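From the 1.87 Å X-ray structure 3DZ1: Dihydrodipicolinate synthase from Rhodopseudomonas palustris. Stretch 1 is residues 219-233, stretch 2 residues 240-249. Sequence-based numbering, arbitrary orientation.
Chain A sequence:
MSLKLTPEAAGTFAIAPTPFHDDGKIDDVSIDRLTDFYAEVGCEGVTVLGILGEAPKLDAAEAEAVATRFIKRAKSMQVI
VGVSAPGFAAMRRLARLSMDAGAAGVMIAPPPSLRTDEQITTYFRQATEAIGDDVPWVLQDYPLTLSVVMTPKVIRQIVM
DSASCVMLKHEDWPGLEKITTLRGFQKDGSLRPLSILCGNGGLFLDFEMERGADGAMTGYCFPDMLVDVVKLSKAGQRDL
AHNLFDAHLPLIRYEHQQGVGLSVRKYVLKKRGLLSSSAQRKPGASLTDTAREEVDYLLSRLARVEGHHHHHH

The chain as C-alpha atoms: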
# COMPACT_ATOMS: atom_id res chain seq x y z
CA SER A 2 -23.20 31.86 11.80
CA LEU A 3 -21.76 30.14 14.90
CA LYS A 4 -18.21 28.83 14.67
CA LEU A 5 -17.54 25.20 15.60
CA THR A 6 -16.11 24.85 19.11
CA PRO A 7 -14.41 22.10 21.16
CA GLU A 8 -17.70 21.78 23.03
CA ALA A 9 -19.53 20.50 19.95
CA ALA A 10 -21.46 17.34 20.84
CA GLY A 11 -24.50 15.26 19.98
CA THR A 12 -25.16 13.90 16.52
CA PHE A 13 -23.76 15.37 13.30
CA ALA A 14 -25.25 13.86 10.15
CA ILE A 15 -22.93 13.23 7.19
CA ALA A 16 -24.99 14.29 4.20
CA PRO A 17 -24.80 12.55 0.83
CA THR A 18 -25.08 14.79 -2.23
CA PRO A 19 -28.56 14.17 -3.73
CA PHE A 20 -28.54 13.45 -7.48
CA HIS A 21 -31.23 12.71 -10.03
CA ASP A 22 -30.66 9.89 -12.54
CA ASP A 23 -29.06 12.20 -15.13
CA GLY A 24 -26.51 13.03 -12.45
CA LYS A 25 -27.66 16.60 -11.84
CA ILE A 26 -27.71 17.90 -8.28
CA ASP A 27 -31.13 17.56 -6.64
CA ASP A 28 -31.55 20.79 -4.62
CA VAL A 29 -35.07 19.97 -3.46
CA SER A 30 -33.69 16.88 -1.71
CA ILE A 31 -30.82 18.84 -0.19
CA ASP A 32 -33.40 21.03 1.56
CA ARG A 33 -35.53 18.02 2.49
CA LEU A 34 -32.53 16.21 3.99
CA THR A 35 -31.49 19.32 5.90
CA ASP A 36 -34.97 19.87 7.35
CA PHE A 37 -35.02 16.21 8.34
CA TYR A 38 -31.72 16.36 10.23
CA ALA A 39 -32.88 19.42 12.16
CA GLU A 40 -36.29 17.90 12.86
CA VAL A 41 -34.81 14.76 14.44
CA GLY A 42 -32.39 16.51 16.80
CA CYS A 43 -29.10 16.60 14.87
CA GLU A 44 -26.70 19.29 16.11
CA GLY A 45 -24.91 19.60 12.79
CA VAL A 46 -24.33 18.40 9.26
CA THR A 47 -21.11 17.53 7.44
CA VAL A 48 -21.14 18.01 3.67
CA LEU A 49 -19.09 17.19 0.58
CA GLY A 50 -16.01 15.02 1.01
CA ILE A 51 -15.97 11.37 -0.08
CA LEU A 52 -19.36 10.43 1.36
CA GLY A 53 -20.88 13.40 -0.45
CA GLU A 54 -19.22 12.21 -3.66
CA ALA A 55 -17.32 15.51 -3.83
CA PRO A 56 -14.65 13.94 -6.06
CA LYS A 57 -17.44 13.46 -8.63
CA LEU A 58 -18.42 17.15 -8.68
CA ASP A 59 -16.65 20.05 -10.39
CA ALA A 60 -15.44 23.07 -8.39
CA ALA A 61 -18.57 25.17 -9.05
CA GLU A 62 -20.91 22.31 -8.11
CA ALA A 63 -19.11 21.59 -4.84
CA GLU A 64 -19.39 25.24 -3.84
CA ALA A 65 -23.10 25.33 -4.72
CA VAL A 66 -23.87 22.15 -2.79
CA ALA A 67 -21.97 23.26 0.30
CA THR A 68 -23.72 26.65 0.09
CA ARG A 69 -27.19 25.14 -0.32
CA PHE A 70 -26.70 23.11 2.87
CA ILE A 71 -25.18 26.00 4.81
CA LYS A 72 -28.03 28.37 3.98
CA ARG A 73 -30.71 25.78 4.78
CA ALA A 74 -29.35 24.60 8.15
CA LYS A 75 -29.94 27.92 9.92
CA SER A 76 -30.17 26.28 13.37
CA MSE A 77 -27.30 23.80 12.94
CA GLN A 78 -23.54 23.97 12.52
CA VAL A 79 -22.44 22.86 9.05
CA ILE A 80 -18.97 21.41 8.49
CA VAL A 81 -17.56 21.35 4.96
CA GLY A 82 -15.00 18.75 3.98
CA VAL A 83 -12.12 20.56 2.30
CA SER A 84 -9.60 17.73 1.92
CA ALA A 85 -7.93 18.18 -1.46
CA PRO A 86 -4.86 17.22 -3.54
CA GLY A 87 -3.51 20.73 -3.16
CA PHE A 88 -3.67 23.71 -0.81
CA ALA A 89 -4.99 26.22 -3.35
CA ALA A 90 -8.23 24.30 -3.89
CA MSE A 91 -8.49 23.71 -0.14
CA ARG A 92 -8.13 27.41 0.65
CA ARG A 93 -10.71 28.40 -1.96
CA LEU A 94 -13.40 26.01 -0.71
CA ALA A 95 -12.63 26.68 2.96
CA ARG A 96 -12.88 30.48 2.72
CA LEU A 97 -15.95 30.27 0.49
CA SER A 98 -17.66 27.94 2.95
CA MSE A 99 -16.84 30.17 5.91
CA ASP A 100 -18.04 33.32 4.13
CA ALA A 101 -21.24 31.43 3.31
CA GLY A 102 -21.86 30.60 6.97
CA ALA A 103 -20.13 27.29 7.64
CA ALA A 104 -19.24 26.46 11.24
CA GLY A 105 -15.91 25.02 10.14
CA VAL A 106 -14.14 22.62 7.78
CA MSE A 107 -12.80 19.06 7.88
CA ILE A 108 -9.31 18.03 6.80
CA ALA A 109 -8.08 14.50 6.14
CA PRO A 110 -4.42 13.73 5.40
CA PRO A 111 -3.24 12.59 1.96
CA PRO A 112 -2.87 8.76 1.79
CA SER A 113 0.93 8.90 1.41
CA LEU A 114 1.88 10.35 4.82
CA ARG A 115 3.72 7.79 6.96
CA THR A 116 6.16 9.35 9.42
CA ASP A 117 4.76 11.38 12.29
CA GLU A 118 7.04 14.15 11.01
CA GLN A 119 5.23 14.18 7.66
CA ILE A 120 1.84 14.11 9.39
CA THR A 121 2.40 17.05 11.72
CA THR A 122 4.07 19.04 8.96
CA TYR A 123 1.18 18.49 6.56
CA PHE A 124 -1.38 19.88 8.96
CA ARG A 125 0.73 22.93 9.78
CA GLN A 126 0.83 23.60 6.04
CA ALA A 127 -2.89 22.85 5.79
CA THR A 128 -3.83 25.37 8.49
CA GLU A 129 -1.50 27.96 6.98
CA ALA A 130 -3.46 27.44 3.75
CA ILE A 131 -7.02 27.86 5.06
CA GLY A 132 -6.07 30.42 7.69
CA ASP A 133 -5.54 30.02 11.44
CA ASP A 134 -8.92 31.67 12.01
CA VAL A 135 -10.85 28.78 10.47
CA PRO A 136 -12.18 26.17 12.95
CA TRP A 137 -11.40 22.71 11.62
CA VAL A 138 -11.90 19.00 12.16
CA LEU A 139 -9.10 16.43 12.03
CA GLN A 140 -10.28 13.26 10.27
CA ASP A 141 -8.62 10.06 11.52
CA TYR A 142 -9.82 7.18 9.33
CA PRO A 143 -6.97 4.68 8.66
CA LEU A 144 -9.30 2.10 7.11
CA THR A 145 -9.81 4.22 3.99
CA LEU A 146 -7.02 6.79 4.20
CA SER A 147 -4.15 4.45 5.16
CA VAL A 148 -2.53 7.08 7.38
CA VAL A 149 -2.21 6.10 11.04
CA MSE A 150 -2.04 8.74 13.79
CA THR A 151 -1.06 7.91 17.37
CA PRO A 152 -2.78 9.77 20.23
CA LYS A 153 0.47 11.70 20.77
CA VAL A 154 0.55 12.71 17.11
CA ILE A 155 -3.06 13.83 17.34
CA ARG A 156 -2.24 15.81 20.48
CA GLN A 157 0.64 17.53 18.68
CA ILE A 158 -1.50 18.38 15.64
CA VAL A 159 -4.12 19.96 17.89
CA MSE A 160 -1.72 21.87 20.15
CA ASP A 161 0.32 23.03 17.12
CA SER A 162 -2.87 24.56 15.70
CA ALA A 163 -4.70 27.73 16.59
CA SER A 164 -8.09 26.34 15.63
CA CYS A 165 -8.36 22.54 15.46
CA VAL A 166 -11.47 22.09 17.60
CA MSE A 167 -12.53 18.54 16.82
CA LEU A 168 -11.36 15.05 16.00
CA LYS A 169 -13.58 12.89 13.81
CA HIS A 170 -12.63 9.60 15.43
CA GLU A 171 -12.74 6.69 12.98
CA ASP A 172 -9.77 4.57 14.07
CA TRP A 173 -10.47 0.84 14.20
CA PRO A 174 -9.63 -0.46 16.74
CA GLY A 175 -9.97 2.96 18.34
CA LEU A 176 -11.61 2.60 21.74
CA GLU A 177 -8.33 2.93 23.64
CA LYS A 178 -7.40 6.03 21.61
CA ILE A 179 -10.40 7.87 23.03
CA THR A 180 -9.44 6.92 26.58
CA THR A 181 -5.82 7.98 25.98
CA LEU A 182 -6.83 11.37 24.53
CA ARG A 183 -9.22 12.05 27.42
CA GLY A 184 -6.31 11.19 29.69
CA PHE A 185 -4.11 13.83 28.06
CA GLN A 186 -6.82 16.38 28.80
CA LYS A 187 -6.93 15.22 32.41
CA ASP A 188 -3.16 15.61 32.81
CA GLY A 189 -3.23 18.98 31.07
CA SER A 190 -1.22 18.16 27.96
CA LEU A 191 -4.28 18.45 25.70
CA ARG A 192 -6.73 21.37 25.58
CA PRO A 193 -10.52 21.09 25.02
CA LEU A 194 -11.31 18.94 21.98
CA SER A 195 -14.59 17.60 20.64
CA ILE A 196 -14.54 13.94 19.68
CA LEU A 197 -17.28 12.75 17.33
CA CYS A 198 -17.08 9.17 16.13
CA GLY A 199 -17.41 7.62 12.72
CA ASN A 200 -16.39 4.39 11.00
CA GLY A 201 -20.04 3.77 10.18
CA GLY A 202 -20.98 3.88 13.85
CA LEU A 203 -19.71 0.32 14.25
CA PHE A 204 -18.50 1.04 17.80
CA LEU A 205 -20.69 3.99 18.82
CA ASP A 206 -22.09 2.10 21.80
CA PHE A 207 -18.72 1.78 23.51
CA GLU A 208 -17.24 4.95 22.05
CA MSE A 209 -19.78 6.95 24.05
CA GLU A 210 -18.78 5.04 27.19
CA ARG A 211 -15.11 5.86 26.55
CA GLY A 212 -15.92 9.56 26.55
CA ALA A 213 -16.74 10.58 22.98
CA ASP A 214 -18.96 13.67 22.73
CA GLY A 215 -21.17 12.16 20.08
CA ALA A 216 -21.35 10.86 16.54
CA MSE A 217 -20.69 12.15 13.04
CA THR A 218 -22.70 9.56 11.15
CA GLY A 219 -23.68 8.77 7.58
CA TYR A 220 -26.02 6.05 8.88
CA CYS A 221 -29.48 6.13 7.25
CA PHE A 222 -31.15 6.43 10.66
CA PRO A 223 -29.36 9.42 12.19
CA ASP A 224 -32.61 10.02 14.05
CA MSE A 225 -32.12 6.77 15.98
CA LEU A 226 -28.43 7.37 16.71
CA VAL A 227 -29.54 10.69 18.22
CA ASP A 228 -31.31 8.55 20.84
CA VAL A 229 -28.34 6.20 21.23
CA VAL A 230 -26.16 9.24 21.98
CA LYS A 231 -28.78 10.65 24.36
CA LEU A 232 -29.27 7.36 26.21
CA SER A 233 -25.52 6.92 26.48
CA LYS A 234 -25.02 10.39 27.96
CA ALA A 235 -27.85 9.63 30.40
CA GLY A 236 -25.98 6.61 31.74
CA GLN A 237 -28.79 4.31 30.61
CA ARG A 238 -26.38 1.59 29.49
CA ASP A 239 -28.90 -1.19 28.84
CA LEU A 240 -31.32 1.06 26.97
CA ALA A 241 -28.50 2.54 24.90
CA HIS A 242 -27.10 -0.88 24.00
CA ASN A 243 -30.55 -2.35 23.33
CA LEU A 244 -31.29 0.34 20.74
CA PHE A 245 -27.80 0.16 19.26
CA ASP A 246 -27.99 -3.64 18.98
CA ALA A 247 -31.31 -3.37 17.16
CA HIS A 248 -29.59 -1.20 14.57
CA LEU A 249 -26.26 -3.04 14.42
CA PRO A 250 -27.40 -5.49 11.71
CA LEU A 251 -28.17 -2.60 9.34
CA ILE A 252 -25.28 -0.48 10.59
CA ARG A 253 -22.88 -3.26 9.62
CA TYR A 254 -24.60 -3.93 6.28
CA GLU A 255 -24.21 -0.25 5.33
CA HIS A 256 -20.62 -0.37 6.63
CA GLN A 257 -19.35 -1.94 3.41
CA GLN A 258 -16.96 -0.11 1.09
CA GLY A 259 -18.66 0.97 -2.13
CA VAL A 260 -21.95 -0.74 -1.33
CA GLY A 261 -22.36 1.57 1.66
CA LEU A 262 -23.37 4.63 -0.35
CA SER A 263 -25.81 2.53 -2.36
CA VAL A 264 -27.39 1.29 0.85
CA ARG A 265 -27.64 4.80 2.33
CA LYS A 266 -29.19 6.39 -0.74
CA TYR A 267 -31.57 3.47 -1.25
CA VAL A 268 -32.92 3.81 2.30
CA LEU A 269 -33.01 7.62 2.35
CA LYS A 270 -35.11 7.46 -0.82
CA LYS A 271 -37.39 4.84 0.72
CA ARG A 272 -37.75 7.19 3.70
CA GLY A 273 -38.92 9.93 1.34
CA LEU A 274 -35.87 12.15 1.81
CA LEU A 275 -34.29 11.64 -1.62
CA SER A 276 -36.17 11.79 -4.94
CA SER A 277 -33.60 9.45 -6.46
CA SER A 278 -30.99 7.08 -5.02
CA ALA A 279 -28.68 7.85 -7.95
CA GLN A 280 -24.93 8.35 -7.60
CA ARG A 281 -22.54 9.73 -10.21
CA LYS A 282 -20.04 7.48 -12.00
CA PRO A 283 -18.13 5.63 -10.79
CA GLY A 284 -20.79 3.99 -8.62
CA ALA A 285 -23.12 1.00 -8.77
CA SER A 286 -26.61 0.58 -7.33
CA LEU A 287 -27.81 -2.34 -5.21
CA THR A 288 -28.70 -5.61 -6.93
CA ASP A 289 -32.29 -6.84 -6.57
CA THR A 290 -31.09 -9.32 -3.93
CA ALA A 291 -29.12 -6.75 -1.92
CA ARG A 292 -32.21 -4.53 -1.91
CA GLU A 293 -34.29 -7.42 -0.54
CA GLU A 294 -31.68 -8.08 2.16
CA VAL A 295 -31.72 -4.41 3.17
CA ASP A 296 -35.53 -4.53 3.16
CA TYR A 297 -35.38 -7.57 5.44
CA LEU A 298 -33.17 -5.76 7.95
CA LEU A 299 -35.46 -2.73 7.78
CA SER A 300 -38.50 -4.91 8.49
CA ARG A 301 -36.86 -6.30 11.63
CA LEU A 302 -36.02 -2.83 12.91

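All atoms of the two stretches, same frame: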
# COMPACT_ATOMS: atom_id res chain seq x y z
N GLY A 219 -23.07 8.80 8.90
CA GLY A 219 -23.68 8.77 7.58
C GLY A 219 -24.77 7.71 7.58
O GLY A 219 -25.39 7.44 6.55
N TYR A 220 -25.01 7.09 8.74
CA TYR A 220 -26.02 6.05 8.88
C TYR A 220 -27.40 6.57 8.47
O TYR A 220 -27.78 7.69 8.83
CB TYR A 220 -26.05 5.56 10.34
CG TYR A 220 -27.01 4.43 10.61
CD1 TYR A 220 -27.01 3.27 9.82
CD2 TYR A 220 -27.92 4.50 11.66
CE1 TYR A 220 -27.89 2.22 10.08
CE2 TYR A 220 -28.80 3.46 11.93
CZ TYR A 220 -28.78 2.32 11.13
OH TYR A 220 -29.66 1.29 11.41
N CYS A 221 -28.15 5.75 7.73
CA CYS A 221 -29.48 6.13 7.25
C CYS A 221 -30.55 6.38 8.31
O CYS A 221 -31.68 6.74 7.98
CB CYS A 221 -29.98 5.12 6.20
SG CYS A 221 -30.02 3.40 6.73
N PHE A 222 -30.21 6.16 9.58
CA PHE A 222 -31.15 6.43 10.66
C PHE A 222 -30.45 7.31 11.68
O PHE A 222 -30.26 6.93 12.84
CB PHE A 222 -31.63 5.13 11.31
CG PHE A 222 -32.71 4.44 10.53
CD1 PHE A 222 -34.04 4.83 10.66
CD2 PHE A 222 -32.39 3.43 9.63
CE1 PHE A 222 -35.04 4.22 9.90
CE2 PHE A 222 -33.38 2.81 8.86
CZ PHE A 222 -34.71 3.21 9.00
N PRO A 223 -30.04 8.52 11.26
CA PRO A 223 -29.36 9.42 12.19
C PRO A 223 -30.30 9.76 13.33
O PRO A 223 -29.86 10.05 14.45
CB PRO A 223 -29.02 10.63 11.31
CG PRO A 223 -30.15 10.64 10.33
CD PRO A 223 -30.30 9.19 9.97
N ASP A 224 -31.60 9.73 13.05
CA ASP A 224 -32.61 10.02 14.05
C ASP A 224 -32.53 9.03 15.22
O ASP A 224 -32.73 9.41 16.38
CB ASP A 224 -34.02 10.04 13.42
CG ASP A 224 -34.32 8.81 12.55
OD1 ASP A 224 -33.43 8.35 11.81
OD2 ASP A 224 -35.46 8.32 12.60
N MSE A 225 -32.21 7.77 14.92
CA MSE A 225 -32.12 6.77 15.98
C MSE A 225 -30.78 6.84 16.71
O MSE A 225 -30.70 6.51 17.89
CB MSE A 225 -32.35 5.37 15.41
CG MSE A 225 -33.77 5.16 14.90
SE MSE A 225 -35.16 5.46 16.24
CE MSE A 225 -35.63 7.28 15.80
N LEU A 226 -29.71 7.25 16.03
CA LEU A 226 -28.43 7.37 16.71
C LEU A 226 -28.48 8.57 17.65
O LEU A 226 -27.74 8.63 18.64
CB LEU A 226 -27.28 7.50 15.70
CG LEU A 226 -27.05 6.27 14.81
CD1 LEU A 226 -25.72 6.43 14.08
CD2 LEU A 226 -27.03 5.00 15.65
N VAL A 227 -29.37 9.52 17.36
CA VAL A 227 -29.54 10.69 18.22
C VAL A 227 -29.94 10.15 19.60
O VAL A 227 -29.44 10.60 20.64
CB VAL A 227 -30.67 11.63 17.70
CG1 VAL A 227 -31.10 12.60 18.80
CG2 VAL A 227 -30.18 12.42 16.49
N ASP A 228 -30.84 9.16 19.59
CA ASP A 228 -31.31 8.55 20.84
C ASP A 228 -30.21 7.71 21.48
O ASP A 228 -30.09 7.69 22.71
CB ASP A 228 -32.54 7.67 20.59
CG ASP A 228 -33.77 8.49 20.21
OD1 ASP A 228 -33.96 9.58 20.80
OD2 ASP A 228 -34.55 8.05 19.34
N VAL A 229 -29.42 7.01 20.67
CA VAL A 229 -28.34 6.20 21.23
C VAL A 229 -27.37 7.13 21.97
O VAL A 229 -26.92 6.82 23.07
CB VAL A 229 -27.55 5.45 20.12
CG1 VAL A 229 -26.28 4.84 20.72
CG2 VAL A 229 -28.42 4.37 19.51
N VAL A 230 -27.06 8.27 21.36
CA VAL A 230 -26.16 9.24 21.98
C VAL A 230 -26.79 9.80 23.26
O VAL A 230 -26.13 9.93 24.30
CB VAL A 230 -25.85 10.40 20.99
CG1 VAL A 230 -25.05 11.50 21.69
CG2 VAL A 230 -25.06 9.87 19.80
N LYS A 231 -28.08 10.12 23.19
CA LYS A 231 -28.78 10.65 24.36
C LYS A 231 -28.82 9.64 25.50
O LYS A 231 -28.53 9.98 26.65
CB LYS A 231 -30.20 11.05 23.98
CG LYS A 231 -30.28 12.30 23.12
CD LYS A 231 -31.73 12.67 22.84
CE LYS A 231 -31.84 14.02 22.15
NZ LYS A 231 -33.26 14.36 21.88
N LEU A 232 -29.20 8.40 25.19
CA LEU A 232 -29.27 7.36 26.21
C LEU A 232 -27.91 7.11 26.83
O LEU A 232 -27.80 6.89 28.04
CB LEU A 232 -29.82 6.06 25.61
CG LEU A 232 -31.30 6.07 25.23
CD1 LEU A 232 -31.63 4.84 24.39
CD2 LEU A 232 -32.16 6.12 26.50
N SER A 233 -26.87 7.15 26.00
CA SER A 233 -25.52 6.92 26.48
C SER A 233 -25.10 8.01 27.46
O SER A 233 -24.54 7.72 28.52
CB SER A 233 -24.54 6.87 25.31
OG SER A 233 -24.88 5.83 24.41
N LEU A 240 -30.44 0.48 27.98
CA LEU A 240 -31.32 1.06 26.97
C LEU A 240 -30.52 1.48 25.75
O LEU A 240 -30.93 1.24 24.61
CB LEU A 240 -32.06 2.28 27.53
CG LEU A 240 -33.04 2.00 28.68
CD1 LEU A 240 -33.76 3.28 29.06
CD2 LEU A 240 -34.04 0.94 28.24
N ALA A 241 -29.37 2.09 25.99
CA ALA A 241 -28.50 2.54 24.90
C ALA A 241 -28.06 1.35 24.06
O ALA A 241 -28.17 1.37 22.84
CB ALA A 241 -27.29 3.27 25.47
N HIS A 242 -27.55 0.31 24.72
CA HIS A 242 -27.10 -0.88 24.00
C HIS A 242 -28.24 -1.67 23.35
O HIS A 242 -28.04 -2.32 22.32
CB HIS A 242 -26.30 -1.79 24.93
CG HIS A 242 -24.89 -1.34 25.14
ND1 HIS A 242 -23.84 -1.81 24.39
CD2 HIS A 242 -24.37 -0.42 25.98
CE1 HIS A 242 -22.73 -1.20 24.75
NE2 HIS A 242 -23.02 -0.35 25.72
N ASN A 243 -29.43 -1.63 23.93
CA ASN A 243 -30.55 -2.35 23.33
C ASN A 243 -30.90 -1.72 21.98
O ASN A 243 -31.10 -2.42 20.99
CB ASN A 243 -31.78 -2.33 24.23
CG ASN A 243 -31.64 -3.24 25.43
OD1 ASN A 243 -30.74 -4.09 25.49
ND2 ASN A 243 -32.53 -3.07 26.41
N LEU A 244 -30.96 -0.39 21.96
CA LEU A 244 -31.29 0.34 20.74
C LEU A 244 -30.17 0.19 19.71
O LEU A 244 -30.43 -0.02 18.53
CB LEU A 244 -31.52 1.82 21.05
CG LEU A 244 -31.85 2.72 19.86
CD1 LEU A 244 -33.08 2.18 19.13
CD2 LEU A 244 -32.09 4.14 20.35
N PHE A 245 -28.93 0.30 20.17
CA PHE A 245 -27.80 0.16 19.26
C PHE A 245 -27.83 -1.23 18.63
O PHE A 245 -27.75 -1.37 17.41
CB PHE A 245 -26.48 0.37 20.01
CG PHE A 245 -25.26 0.25 19.14
CD1 PHE A 245 -24.87 1.30 18.31
CD2 PHE A 245 -24.53 -0.93 19.11
CE1 PHE A 245 -23.76 1.18 17.47
CE2 PHE A 245 -23.42 -1.07 18.28
CZ PHE A 245 -23.03 -0.01 17.46
N ASP A 246 -27.97 -2.26 19.46
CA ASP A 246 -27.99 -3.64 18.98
C ASP A 246 -29.09 -3.92 17.97
O ASP A 246 -28.93 -4.79 17.10
CB ASP A 246 -28.15 -4.61 20.16
CG ASP A 246 -26.90 -4.70 21.01
OD1 ASP A 246 -25.89 -4.05 20.66
OD2 ASP A 246 -26.94 -5.42 22.03
N ALA A 247 -30.20 -3.21 18.09
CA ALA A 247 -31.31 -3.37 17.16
C ALA A 247 -30.91 -2.82 15.80
O ALA A 247 -31.36 -3.30 14.76
CB ALA A 247 -32.55 -2.66 17.69
N HIS A 248 -30.04 -1.81 15.81
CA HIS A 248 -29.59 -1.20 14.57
C HIS A 248 -28.29 -1.79 14.02
O HIS A 248 -27.99 -1.62 12.85
CB HIS A 248 -29.42 0.31 14.77
CG HIS A 248 -30.71 1.06 14.75
ND1 HIS A 248 -31.24 1.59 13.59
CD2 HIS A 248 -31.63 1.28 15.72
CE1 HIS A 248 -32.42 2.11 13.85
NE2 HIS A 248 -32.69 1.93 15.13
N LEU A 249 -27.54 -2.49 14.86
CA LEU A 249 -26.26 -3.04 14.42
C LEU A 249 -26.31 -3.87 13.13
O LEU A 249 -25.40 -3.77 12.30
CB LEU A 249 -25.62 -3.85 15.55
CG LEU A 249 -24.18 -4.30 15.29
CD1 LEU A 249 -23.32 -3.09 14.95
CD2 LEU A 249 -23.65 -5.02 16.52

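How do the two helices meet at the start of stretch 2? Helix 223-233 and helix 240-249 run nearly antiparallel, at 157°, with their axes 8.5 Å apart at closest approach, so the beginning of one lies beside the end of the other. Leu-240, though largely exposed, points toward the first helix and covers part of Leu-232, its CB lying 4.0 Å from Leu-232 CD2. Ala-241 follows at the tightest point of the backbone register, where its CA is 5.1 Å from Leu-232 CA. A methyl group suits so narrow a gap: Ala-241 CB packs 3.8 Å from Leu-232 CB and 3.7 Å from Ser-233 OG. That hydroxyl already donates a hydrogen bond to Val-229 O (2.6 Å from Ser-233 OG), so it can sit beside a methyl without losing a polar partner.

What fills the middle of the contact? After His-242 and Asn-243, which make no contact with stretch 1, Leu-244 turns back toward it as a knob in a hole formed by Met-225, Asp-228, Val-229 and Leu-232. Leu-244 has chi1 t and chi2 p, and Leu-244 CD2 lies 3.8 Å from Val-229 CG2 and 4.1 Å from Leu-232 CD1. Leu-244 CD2 also comes within 3.6 Å of Asp-228 CB, meeting the aliphatic part of that acidic residue. Leucine suits the place because its branched, apolar end fills the hole and takes apolar surface out of water. Phe-245, buried but directed sideways, adds a looser contact, its CB 4.5 Å from Val-229 CG2.

What closes the contact at the far end? Asp-246 and Ala-247 stay out of reach, and His-248 takes over, with the largest area covered by the other stretch, 103 Å². His-248 ND1 forms the sole hydrogen bond between the stretches, 2.7 Å from Tyr-220 OH. Either group could be the donor. Tyr-220, in the loop before helix 223-233, points toward stretch 2; its ring meets that of His-248 rim to rim, with planes at 87°, which brings the hydroxyl to the edge of the imidazole.

Why does an imidazole suit this place? It combines a polar edge with a flat ring against which Phe-222 and Met-225 pack from one side. The edge of His-248 is directed toward the face of Phe-222 in an offset arrangement, with centroids 5.7 Å apart, and His-248 NE2 lies 3.4 Å from CG of the selenomethionine Met-225. One buried residue thus joins a directional bond to close packing, while Leu-249 points away.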